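Local coordinates for protein CrmK (Actinoalloteichus sp. WH1-2216-6, PDB 5I1V) that is a flavoenzyme oxidase with covalently bound FAD that takes part in recycling shunt products during caerulomycin biosynthesis, at residues S222-W232 with G276-V286; K401-T409 with W420-H429. One frame throughout, in Å; residues are numbered along the deposited sequence. Where two conformers were deposited one is given.

Contact 1 of 2, residues S222-W232 with G276-V286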
# COMPACT_ATOMS: atom_id res chain seq x y z
N SER A 222 -14.48 -12.27 11.65
CA SER A 222 -14.88 -12.07 10.26
C SER A 222 -16.17 -11.29 10.21
O SER A 222 -16.85 -11.17 11.24
CB SER A 222 -14.97 -13.38 9.49
OG SER A 222 -16.15 -14.05 9.73
N PHE A 223 -16.40 -10.71 9.02
CA PHE A 223 -17.42 -9.73 8.76
C PHE A 223 -18.18 -10.07 7.49
O PHE A 223 -17.60 -10.56 6.52
CB PHE A 223 -16.78 -8.36 8.51
CG PHE A 223 -16.32 -7.69 9.75
CD1 PHE A 223 -15.21 -8.13 10.39
CD2 PHE A 223 -17.05 -6.64 10.31
CE1 PHE A 223 -14.79 -7.55 11.58
CE2 PHE A 223 -16.64 -6.07 11.49
CZ PHE A 223 -15.51 -6.52 12.13
N HIS A 224 -19.47 -9.77 7.51
CA HIS A 224 -20.26 -9.68 6.29
C HIS A 224 -20.10 -8.26 5.75
O HIS A 224 -20.26 -7.28 6.51
CB HIS A 224 -21.75 -9.89 6.59
CG HIS A 224 -22.10 -11.26 7.07
ND1 HIS A 224 -22.00 -12.37 6.27
CD2 HIS A 224 -22.55 -11.69 8.27
CE1 HIS A 224 -22.37 -13.44 6.96
NE2 HIS A 224 -22.71 -13.05 8.18
N VAL A 225 -19.83 -8.14 4.45
CA VAL A 225 -19.51 -6.88 3.84
C VAL A 225 -20.52 -6.65 2.72
O VAL A 225 -20.92 -7.58 2.05
CB VAL A 225 -18.08 -6.89 3.27
CG1 VAL A 225 -17.78 -5.58 2.56
CG2 VAL A 225 -17.02 -7.18 4.37
N ALA A 226 -20.99 -5.43 2.58
CA ALA A 226 -21.86 -5.06 1.49
C ALA A 226 -21.31 -3.80 0.85
O ALA A 226 -20.99 -2.83 1.54
CB ALA A 226 -23.28 -4.81 2.01
N ARG A 227 -21.23 -3.83 -0.47
CA ARG A 227 -20.73 -2.70 -1.21
C ARG A 227 -21.86 -2.37 -2.19
O ARG A 227 -22.40 -3.24 -2.86
CB ARG A 227 -19.42 -3.05 -1.89
CG ARG A 227 -18.48 -3.84 -0.95
CD ARG A 227 -17.03 -3.37 -0.93
NE ARG A 227 -16.41 -3.57 -2.24
CZ ARG A 227 -15.71 -2.66 -2.92
NH1 ARG A 227 -15.45 -1.45 -2.42
NH2 ARG A 227 -15.24 -2.98 -4.13
N VAL A 228 -22.28 -1.12 -2.16
CA VAL A 228 -23.49 -0.69 -2.82
C VAL A 228 -23.12 0.50 -3.67
O VAL A 228 -22.30 1.29 -3.27
CB VAL A 228 -24.51 -0.29 -1.77
CG1 VAL A 228 -25.84 0.06 -2.40
CG2 VAL A 228 -24.72 -1.43 -0.81
N SER A 229 -23.72 0.66 -4.84
CA SER A 229 -23.59 1.90 -5.60
C SER A 229 -24.92 2.27 -6.24
O SER A 229 -25.69 1.39 -6.62
CB SER A 229 -22.55 1.75 -6.70
OG SER A 229 -22.78 0.55 -7.40
N TRP A 230 -25.19 3.57 -6.34
CA TRP A 230 -26.40 4.08 -6.97
C TRP A 230 -25.98 4.93 -8.16
O TRP A 230 -25.14 5.81 -8.03
CB TRP A 230 -27.20 4.96 -6.01
CG TRP A 230 -27.79 4.31 -4.84
CD1 TRP A 230 -29.09 3.94 -4.69
CD2 TRP A 230 -27.14 4.01 -3.60
NE1 TRP A 230 -29.29 3.39 -3.45
CE2 TRP A 230 -28.10 3.42 -2.75
CE3 TRP A 230 -25.81 4.15 -3.14
CZ2 TRP A 230 -27.79 2.98 -1.45
CZ3 TRP A 230 -25.51 3.74 -1.85
CH2 TRP A 230 -26.51 3.17 -1.01
N SER A 231 -26.57 4.71 -9.33
CA SER A 231 -26.10 5.39 -10.53
C SER A 231 -26.53 6.85 -10.50
O SER A 231 -27.71 7.14 -10.29
CB SER A 231 -26.61 4.70 -11.81
OG SER A 231 -26.33 5.52 -12.94
N TRP A 232 -25.59 7.76 -10.76
CA TRP A 232 -25.92 9.16 -10.90
C TRP A 232 -26.88 9.39 -12.12
O TRP A 232 -27.70 10.30 -12.10
CB TRP A 232 -24.68 10.03 -11.10
CG TRP A 232 -24.29 10.72 -9.84
CD1 TRP A 232 -23.23 10.41 -9.00
CD2 TRP A 232 -24.96 11.84 -9.24
NE1 TRP A 232 -23.22 11.27 -7.93
CE2 TRP A 232 -24.26 12.15 -8.05
CE3 TRP A 232 -26.08 12.61 -9.59
CZ2 TRP A 232 -24.65 13.19 -7.22
CZ3 TRP A 232 -26.47 13.67 -8.76
CH2 TRP A 232 -25.74 13.95 -7.58
N GLY A 276 -20.05 9.41 -11.52
CA GLY A 276 -20.98 8.40 -12.07
C GLY A 276 -21.82 7.60 -11.09
O GLY A 276 -22.75 6.93 -11.50
N HIS A 277 -21.53 7.67 -9.78
CA HIS A 277 -22.29 6.93 -8.79
C HIS A 277 -22.11 7.48 -7.36
O HIS A 277 -21.19 8.25 -7.12
CB HIS A 277 -21.95 5.44 -8.88
CG HIS A 277 -20.57 5.10 -8.42
ND1 HIS A 277 -19.44 5.66 -8.98
CD2 HIS A 277 -20.14 4.28 -7.44
CE1 HIS A 277 -18.38 5.21 -8.34
NE2 HIS A 277 -18.78 4.37 -7.40
N LEU A 278 -23.05 7.18 -6.48
CA LEU A 278 -22.85 7.25 -5.01
C LEU A 278 -22.44 5.87 -4.59
O LEU A 278 -22.78 4.92 -5.25
CB LEU A 278 -24.15 7.56 -4.28
CG LEU A 278 -24.75 8.97 -4.14
CD1 LEU A 278 -24.15 10.04 -4.99
CD2 LEU A 278 -26.25 8.95 -4.32
N ALA A 279 -21.67 5.73 -3.49
CA ALA A 279 -21.16 4.44 -3.13
C ALA A 279 -21.30 4.28 -1.62
O ALA A 279 -21.21 5.24 -0.88
CB ALA A 279 -19.69 4.32 -3.53
N MET A 280 -21.59 3.08 -1.16
CA MET A 280 -21.56 2.83 0.27
C MET A 280 -20.91 1.50 0.55
O MET A 280 -21.07 0.55 -0.22
CB MET A 280 -22.96 2.87 0.87
CG MET A 280 -23.00 2.35 2.30
SD MET A 280 -24.66 2.37 2.92
CE MET A 280 -25.17 0.79 2.29
N HIS A 281 -20.13 1.45 1.64
CA HIS A 281 -19.71 0.16 2.15
C HIS A 281 -20.20 -0.00 3.58
O HIS A 281 -20.28 0.95 4.35
CB HIS A 281 -18.20 -0.06 2.04
CG HIS A 281 -17.38 0.96 2.74
ND1 HIS A 281 -16.81 2.03 2.09
CD2 HIS A 281 -17.06 1.10 4.05
CE1 HIS A 281 -16.15 2.78 2.95
NE2 HIS A 281 -16.28 2.23 4.15
N ALA A 282 -20.60 -1.23 3.89
CA ALA A 282 -21.07 -1.58 5.20
C ALA A 282 -20.54 -2.93 5.60
O ALA A 282 -20.26 -3.80 4.73
CB ALA A 282 -22.57 -1.54 5.27
N GLN A 283 -20.35 -3.10 6.91
CA GLN A 283 -19.81 -4.31 7.46
C GLN A 283 -20.40 -4.55 8.81
O GLN A 283 -20.74 -3.62 9.50
CB GLN A 283 -18.25 -4.25 7.55
CG GLN A 283 -17.73 -3.18 8.49
CD GLN A 283 -16.22 -2.97 8.53
OE1 GLN A 283 -15.59 -2.74 7.54
NE2 GLN A 283 -15.66 -3.02 9.71
N ILE A 284 -20.53 -5.81 9.18
CA ILE A 284 -21.05 -6.23 10.47
C ILE A 284 -20.40 -7.54 10.82
O ILE A 284 -20.26 -8.41 9.97
CB ILE A 284 -22.59 -6.37 10.45
CG1 ILE A 284 -23.16 -6.53 11.87
CG2 ILE A 284 -23.03 -7.46 9.50
CD1 ILE A 284 -24.69 -6.55 11.97
N PRO A 285 -19.95 -7.69 12.06
CA PRO A 285 -19.34 -8.98 12.36
C PRO A 285 -20.30 -10.17 12.19
O PRO A 285 -21.50 -10.07 12.47
CB PRO A 285 -18.93 -8.84 13.83
CG PRO A 285 -18.87 -7.36 14.09
CD PRO A 285 -19.95 -6.79 13.21
N VAL A 286 -19.75 -11.30 11.77
CA VAL A 286 -20.55 -12.49 11.48
C VAL A 286 -21.15 -13.03 12.79
O VAL A 286 -22.23 -13.63 12.77
CB VAL A 286 -19.68 -13.56 10.77
CG1 VAL A 286 -20.34 -14.93 10.77
CG2 VAL A 286 -19.38 -13.13 9.35

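Contact 2 of 2, residues K401-T409 with W420-H429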
# COMPACT_ATOMS: atom_id res chain seq x y z
N LYS A 401 -19.84 11.34 11.66
CA LYS A 401 -18.83 12.21 11.11
C LYS A 401 -19.09 12.43 9.62
O LYS A 401 -19.65 11.56 8.92
CB LYS A 401 -17.44 11.65 11.31
CG LYS A 401 -17.02 11.54 12.75
CD LYS A 401 -15.57 11.10 12.86
CE LYS A 401 -14.88 11.69 14.08
NZ LYS A 401 -14.58 13.12 13.85
N THR A 402 -18.73 13.62 9.14
CA THR A 402 -18.78 13.90 7.72
C THR A 402 -17.43 14.52 7.31
O THR A 402 -16.78 15.21 8.09
CB THR A 402 -19.93 14.85 7.29
OG1 THR A 402 -19.57 16.20 7.58
CG2 THR A 402 -21.26 14.45 7.97
N PHE A 403 -17.06 14.24 6.07
CA PHE A 403 -15.77 14.50 5.51
C PHE A 403 -16.05 14.98 4.08
O PHE A 403 -16.98 14.49 3.43
CB PHE A 403 -15.02 13.17 5.54
CG PHE A 403 -13.67 13.21 4.90
CD1 PHE A 403 -12.65 13.97 5.46
CD2 PHE A 403 -13.40 12.48 3.76
CE1 PHE A 403 -11.39 14.01 4.86
CE2 PHE A 403 -12.15 12.50 3.17
CZ PHE A 403 -11.14 13.27 3.73
N TYR A 404 -15.27 15.96 3.61
CA TYR A 404 -15.36 16.54 2.29
C TYR A 404 -13.96 16.48 1.69
O TYR A 404 -12.99 16.76 2.41
CB TYR A 404 -15.74 18.01 2.35
CG TYR A 404 -17.05 18.29 3.01
CD1 TYR A 404 -17.26 18.05 4.36
CD2 TYR A 404 -18.10 18.84 2.27
CE1 TYR A 404 -18.48 18.35 4.96
CE2 TYR A 404 -19.32 19.11 2.87
CZ TYR A 404 -19.51 18.87 4.19
OH TYR A 404 -20.74 19.21 4.73
N MET A 405 -13.86 16.06 0.44
CA MET A 405 -12.57 16.00 -0.22
C MET A 405 -12.66 16.29 -1.73
O MET A 405 -13.68 15.99 -2.37
CB MET A 405 -11.87 14.68 0.15
CG MET A 405 -11.60 13.64 -0.92
SD MET A 405 -9.82 13.34 -1.27
CE MET A 405 -8.99 13.48 0.32
N VAL A 406 -11.62 16.94 -2.25
CA VAL A 406 -11.38 17.13 -3.68
C VAL A 406 -9.93 16.78 -3.86
O VAL A 406 -9.08 17.13 -2.99
CB VAL A 406 -11.63 18.56 -4.21
CG1 VAL A 406 -13.09 18.87 -4.29
CG2 VAL A 406 -11.00 19.60 -3.33
N ALA A 407 -9.66 15.95 -4.86
CA ALA A 407 -8.29 15.53 -5.23
C ALA A 407 -8.08 15.77 -6.72
O ALA A 407 -8.96 15.50 -7.54
CB ALA A 407 -8.07 14.10 -4.89
N TRP A 408 -6.93 16.33 -7.07
CA TRP A 408 -6.63 16.62 -8.47
C TRP A 408 -5.11 16.64 -8.69
O TRP A 408 -4.32 16.51 -7.73
CB TRP A 408 -7.30 17.94 -8.89
CG TRP A 408 -6.72 19.17 -8.29
CD1 TRP A 408 -5.86 20.03 -8.88
CD2 TRP A 408 -6.95 19.69 -6.97
NE1 TRP A 408 -5.55 21.05 -8.05
CE2 TRP A 408 -6.18 20.86 -6.85
CE3 TRP A 408 -7.71 19.27 -5.87
CZ2 TRP A 408 -6.20 21.66 -5.71
CZ3 TRP A 408 -7.70 20.04 -4.72
CH2 TRP A 408 -6.96 21.22 -4.65
N THR A 409 -4.69 16.80 -9.94
CA THR A 409 -3.27 16.74 -10.22
C THR A 409 -2.69 17.98 -10.87
O THR A 409 -1.52 18.25 -10.69
CB THR A 409 -2.91 15.52 -11.09
OG1 THR A 409 -3.69 15.55 -12.28
CG2 THR A 409 -3.17 14.21 -10.34
N TRP A 420 -14.93 24.89 -5.40
CA TRP A 420 -16.06 23.93 -5.29
C TRP A 420 -16.28 23.42 -3.84
O TRP A 420 -17.41 23.44 -3.33
CB TRP A 420 -15.86 22.74 -6.23
CG TRP A 420 -17.01 21.78 -6.16
CD1 TRP A 420 -18.18 21.85 -6.88
CD2 TRP A 420 -17.15 20.64 -5.29
NE1 TRP A 420 -19.04 20.81 -6.51
CE2 TRP A 420 -18.42 20.06 -5.54
CE3 TRP A 420 -16.32 20.04 -4.33
CZ2 TRP A 420 -18.87 18.94 -4.86
CZ3 TRP A 420 -16.78 18.93 -3.64
CH2 TRP A 420 -18.03 18.38 -3.92
N ILE A 421 -15.19 23.01 -3.18
CA ILE A 421 -15.30 22.46 -1.83
C ILE A 421 -15.64 23.56 -0.82
O ILE A 421 -16.38 23.32 0.12
CB ILE A 421 -14.04 21.66 -1.42
CG1 ILE A 421 -14.33 20.87 -0.16
CG2 ILE A 421 -12.78 22.53 -1.27
CD1 ILE A 421 -13.27 19.81 0.17
N ARG A 422 -15.14 24.78 -1.02
CA ARG A 422 -15.46 25.86 -0.11
C ARG A 422 -16.93 26.25 -0.16
O ARG A 422 -17.55 26.51 0.88
CB ARG A 422 -14.60 27.05 -0.39
CG ARG A 422 -13.21 26.89 0.19
CD ARG A 422 -12.26 27.88 -0.44
NE ARG A 422 -10.97 27.79 0.21
CZ ARG A 422 -9.87 28.34 -0.28
NH1 ARG A 422 -9.91 29.04 -1.41
NH2 ARG A 422 -8.75 28.20 0.40
N GLU A 423 -17.46 26.27 -1.37
CA GLU A 423 -18.86 26.69 -1.58
C GLU A 423 -19.85 25.63 -1.12
O GLU A 423 -20.83 25.97 -0.44
CB GLU A 423 -19.06 27.08 -3.05
CG GLU A 423 -18.39 28.42 -3.32
CD GLU A 423 -18.68 29.04 -4.69
OE1 GLU A 423 -19.20 28.32 -5.59
OE2 GLU A 423 -18.32 30.23 -4.89
N ILE A 424 -19.59 24.35 -1.42
CA ILE A 424 -20.50 23.31 -0.93
C ILE A 424 -20.56 23.30 0.59
O ILE A 424 -21.64 23.17 1.16
CB ILE A 424 -20.21 21.90 -1.47
CG1 ILE A 424 -21.30 20.93 -0.99
CG2 ILE A 424 -18.82 21.38 -1.08
CD1 ILE A 424 -21.24 19.56 -1.67
N TYR A 425 -19.40 23.43 1.26
CA TYR A 425 -19.34 23.37 2.71
C TYR A 425 -19.98 24.62 3.29
O TYR A 425 -20.69 24.53 4.29
CB TYR A 425 -17.89 23.26 3.13
CG TYR A 425 -17.56 23.06 4.57
CD1 TYR A 425 -17.39 21.76 5.09
CD2 TYR A 425 -17.29 24.14 5.40
CE1 TYR A 425 -17.01 21.57 6.42
CE2 TYR A 425 -16.91 23.94 6.72
CZ TYR A 425 -16.77 22.66 7.21
OH TYR A 425 -16.35 22.53 8.50
N ARG A 426 -19.74 25.77 2.68
CA ARG A 426 -20.33 26.99 3.19
C ARG A 426 -21.85 26.94 3.06
O ARG A 426 -22.55 27.28 3.99
CB ARG A 426 -19.83 28.25 2.48
CG ARG A 426 -20.57 29.49 2.99
CD ARG A 426 -20.48 30.66 2.02
NE ARG A 426 -20.88 30.30 0.67
CZ ARG A 426 -20.45 30.93 -0.43
NH1 ARG A 426 -19.61 31.97 -0.34
NH2 ARG A 426 -20.86 30.52 -1.63
N ASP A 427 -22.34 26.50 1.92
CA ASP A 427 -23.79 26.46 1.69
C ASP A 427 -24.47 25.47 2.60
O ASP A 427 -25.49 25.80 3.22
CB ASP A 427 -24.07 26.15 0.23
CG ASP A 427 -23.75 27.32 -0.70
OD1 ASP A 427 -23.38 28.43 -0.21
OD2 ASP A 427 -23.88 27.13 -1.93
N ILE A 428 -23.88 24.27 2.75
CA ILE A 428 -24.43 23.30 3.68
C ILE A 428 -24.51 23.93 5.08
O ILE A 428 -25.50 23.70 5.79
CB ILE A 428 -23.68 21.94 3.62
CG1 ILE A 428 -24.10 21.19 2.38
CG2 ILE A 428 -23.98 21.08 4.84
CD1 ILE A 428 -23.24 19.99 2.07
N HIS A 429 -23.55 24.78 5.46
CA HIS A 429 -23.57 25.37 6.80
C HIS A 429 -24.02 26.84 6.86
O HIS A 429 -23.63 27.54 7.78
CB HIS A 429 -22.19 25.23 7.48
CG HIS A 429 -21.74 23.82 7.63
ND1 HIS A 429 -20.95 23.19 6.69
CD2 HIS A 429 -22.03 22.88 8.56
CE1 HIS A 429 -20.74 21.94 7.07
NE2 HIS A 429 -21.41 21.72 8.18

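Contact 1 of 2, residues S222-W232 with G276-V286
Val286 and His224 meet at the end of the strand pair where Val286 N still bonds to Ser222 O: Val286 CG2 sits over one face of the imidazole, 3.6 Å from the ring centroid, a CH-pi contact made by the same methyl that lies 3.4 Å from Ser222 OG. Beside it, Pro285 CA stands over a face of the Phe223 ring, 4.2 Å from its centroid, and the pyrrolidine runs alongside the ring. Toward the other end of the pair the indole of Trp230 turns its edge to Met280, CZ3 lying 3.8 Å from CB in the ring plane, while Val228 CG1 sits over one of its faces. Met280 runs straight out to its sulfur and then bends at chi3 (86°), which carries CE to 3.8 Å from Val228 CG2. At the last rung Leu278 CD1 approaches Trp232 NE1 obliquely; that N-H is bonded to the carbonyl of Phe271.

Behind these side chains runs a ladder of ten backbone hydrogen bonds, doubled at Ala226-Ala282 and Val228-Met280, among other pairs. The final rung, Trp232 N to Gly276 O at 3.0 Å, has its donor well above the carbonyl plane. Strand 311-318 bonds to the other edge of 222-231, and strand 265-271 flanks 277-285. Helix 319-326 lies against Phe223, Val225, His281 and Gln283.

These bonds satisfy much of the backbone inside the sheet. The face with Val228, Trp230, Met280 and Ala282 is largely apolar and buried, though His224 shares it; the other, with Arg227, Ser229 and His277, is more polar and carries His281 to about 10 Å from the FAD, side chain to cofactor.

Contact 2 of 2, residues K401-T409 with W420-H429
Tyr404 and Tyr425 are brought together by different first torsions. Tyr404 holds CG anti to its carbonyl carbon (chi1 -60°), laying the phenol along the helix, whereas Tyr425 sends CG anti to the amide nitrogen (chi1 -174°), which brings its ring edge over the phenol. The rings form a T-shaped pair with planes at 76°: the edge of Tyr425 points at the face of Tyr404, CD1 standing over the ring centre and 3.6 Å from Tyr404 CE1.

Other helix residues surround the same phenol. Ile421 CD1 packs 3.8 Å from Tyr404 CB, and Ile428 CD1 lies at the ring edge, 3.7 Å from Tyr404 OH. His429 CE1 comes within 3.6 Å of that hydroxyl oxygen. The His429 imidazole is held in its rotation by ND1, which donates to Tyr425 O (2.8 Å) close to the ring plane; this carbonyl also accepts from His429 N. More than two turns earlier in the helix, Trp420 CE3 meets Val406 CG1 at 3.4 Å, and Ile421 CG2 meets Val406 CG2.

An alanine at Tyr404 would take away the face that receives Tyr425, and is likely to open a gap among Ile421, Ile428 and Tyr425. The outer ends are pinned elsewhere: Tyr425 OH bonds to Ser344 O, and Trp420 NE1 to His362 O while its ring stacks on Tyr368.

The strand therefore rests on the helix by van der Waals and aromatic contacts, with no hydrogen bond between strand and helix, making a buried layer between helix and sheet. Met405 points the other way, its side chain about 6 Å from the FAD, so this packing backs a strand bordering the flavin site.

Overall arrangement
Coming from the N terminus, the chain builds most of the FAD-binding part before it reaches strand 222-231. Contact 1 then closes a loop of 43 residues, which holds helix 237-253 and strand 265-271, when 277-285 pairs with that first strand. Only well after this does contact 2 open, closing a short connection of ten residues, which includes the first turns of helix 414-428, as the helix folds back against strand 400-408. The two neither nest nor interlock; they follow in series. Both belong to one antiparallel sheet, where strands 265-271 and 374-379 separate 277-285 from 400-408. Contact 1 joins neighbouring strands within the sheet, contact 2 fastens a helix to it, and their centres lie 22 Å apart.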